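Local coordinates for cytolethal distending toxin protein B (Haemophilus ducreyi, PDB 1SR4), which is the DNase I-like subunit of a three-protein bacterial genotoxin and probably cleaves host DNA, leading to cell-cycle arrest and cell death, at residues 138-142 / 143-147. Numbering follows the deposited sequence.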
loop_
_atom_site.group_PDB
_atom_site.type_symbol
_atom_site.label_atom_id
_atom_site.label_comp_id
_atom_site.label_asym_id
_atom_site.label_seq_id
_atom_site.Cartn_x
_atom_site.Cartn_y
_atom_site.Cartn_z
ATOM N N HIS B 138 10.134 -12.103 10.050
ATOM C CA HIS B 138 10.968 -10.927 9.992
ATOM C C HIS B 138 12.334 -11.407 10.465
ATOM O O HIS B 138 12.623 -11.401 11.663
ATOM C CB HIS B 138 10.436 -9.818 10.909
ATOM C CG HIS B 138 11.229 -8.550 10.824
ATOM N ND1 HIS B 138 10.901 -7.410 11.522
ATOM C CD2 HIS B 138 12.346 -8.249 10.119
ATOM C CE1 HIS B 138 11.776 -6.460 11.250
ATOM N NE2 HIS B 138 12.664 -6.942 10.398
ATOM N N ALA B 139 13.169 -11.843 9.523
ATOM C CA ALA B 139 14.499 -12.358 9.858
ATOM C C ALA B 139 15.449 -11.247 10.299
ATOM O O ALA B 139 15.189 -10.049 10.080
ATOM C CB ALA B 139 15.083 -13.120 8.662
ATOM N N LEU B 140 16.565 -11.649 10.900
ATOM C CA LEU B 140 17.563 -10.707 11.393
ATOM C C LEU B 140 18.151 -9.822 10.297
ATOM O O LEU B 140 18.422 -10.285 9.188
ATOM C CB LEU B 140 18.684 -11.474 12.121
ATOM C CG LEU B 140 18.232 -12.210 13.399
ATOM C CD1 LEU B 140 19.236 -13.299 13.802
ATOM C CD2 LEU B 140 18.070 -11.186 14.526
ATOM N N ALA B 141 18.349 -8.552 10.632
ATOM C CA ALA B 141 18.889 -7.546 9.718
ATOM C C ALA B 141 20.210 -7.949 9.080
ATOM O O ALA B 141 20.471 -7.638 7.916
ATOM C CB ALA B 141 19.060 -6.220 10.458
ATOM N N THR B 142 21.055 -8.635 9.829
ATOM C CA THR B 142 22.321 -9.056 9.257
ATOM C C THR B 142 22.148 -10.365 8.492
ATOM O O THR B 142 22.202 -11.467 9.079
ATOM C CB THR B 142 23.434 -9.192 10.347
ATOM O OG1 THR B 142 22.847 -9.535 11.613
ATOM C CG2 THR B 142 24.198 -7.875 10.490
ATOM N N GLY B 143 21.895 -10.212 7.189
ATOM C CA GLY B 143 21.705 -11.340 6.293
ATOM C C GLY B 143 20.623 -12.362 6.614
ATOM O O GLY B 143 20.622 -13.441 6.031
ATOM N N GLY B 144 19.693 -12.037 7.508
ATOM C CA GLY B 144 18.646 -12.993 7.858
ATOM C C GLY B 144 19.261 -14.348 8.172
ATOM O O GLY B 144 18.771 -15.384 7.725
ATOM N N SER B 145 20.334 -14.335 8.961
ATOM C CA SER B 145 21.079 -15.549 9.309
ATOM C C SER B 145 20.266 -16.644 9.987
ATOM O O SER B 145 20.663 -17.811 9.976
ATOM C CB SER B 145 22.268 -15.181 10.200
ATOM O OG SER B 145 21.819 -14.700 11.457
ATOM N N ASP B 146 19.136 -16.264 10.572
ATOM C CA ASP B 146 18.256 -17.199 11.258
ATOM C C ASP B 146 17.263 -17.873 10.316
ATOM O O ASP B 146 16.555 -18.801 10.714
ATOM C CB ASP B 146 17.479 -16.449 12.353
ATOM C CG ASP B 146 16.690 -15.240 11.804
ATOM O OD1 ASP B 146 17.188 -14.542 10.897
ATOM O OD2 ASP B 146 15.578 -14.971 12.298
ATOM N N ALA B 147 17.221 -17.426 9.064
ATOM C CA ALA B 147 16.244 -17.937 8.102
ATOM C C ALA B 147 16.256 -19.425 7.751
ATOM O O ALA B 147 15.199 -20.051 7.637
ATOM C CB ALA B 147 16.324 -17.107 6.825
HETATM O O HOH W 1 14.590 -12.811 13.355
HETATM O O HOH W 2 22.584 -12.042 11.960
#
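Leu140 and Asp146 meet in the loop that carries the chain from strand 132-138 to helix 147-159 in the DNase I-like fold, an example of how a carboxylate reaching back to a backbone N-H can fix a tight connection. The bond from Leu140 N to Asp146 OD1 is 3.0 Å long and nearly straight, at 169°; it uses the syn side of the carboxylate, with the donor 28° out of its plane. With chi1 at 56°, Asp146 sets CG between its own N and carbonyl carbon, which turns the acid back over the preceding residues. The same OD1 lies 3.4 Å from Ala139 CB and close to Leu140 CG, so carbon packs about the oxygen that accepts the bond. OD2 is held separately, by a water that donates to it and to His138 O, tying the acid to the end of the strand.

Farther along, the chain folds on itself through main-chain bonds. Gly144 N donates to Leu140 O at 2.7 Å, though with a bent angle of 130°, and a weak bond runs from Ser145 N to Thr142 O. Gly143 and Gly144 both have positive phi, which favours glycine, and a type I turn from Gly144 to Ala147 then leads into the helix. The loop also meets cytolethal distending toxin protein C, whose Asp11 accepts a bond from Ala141 N and packs on Leu140; within the chain, Ala139 O takes a bond from Asn179 ND2.

The exposed Thr142 and Ser145 are joined by a second water, which donates to Thr142 O and hydrogen-bonds to both hydroxyls. Beside this bridge, Leu140 CD1 rests 3.8 Å from Ser145 OG.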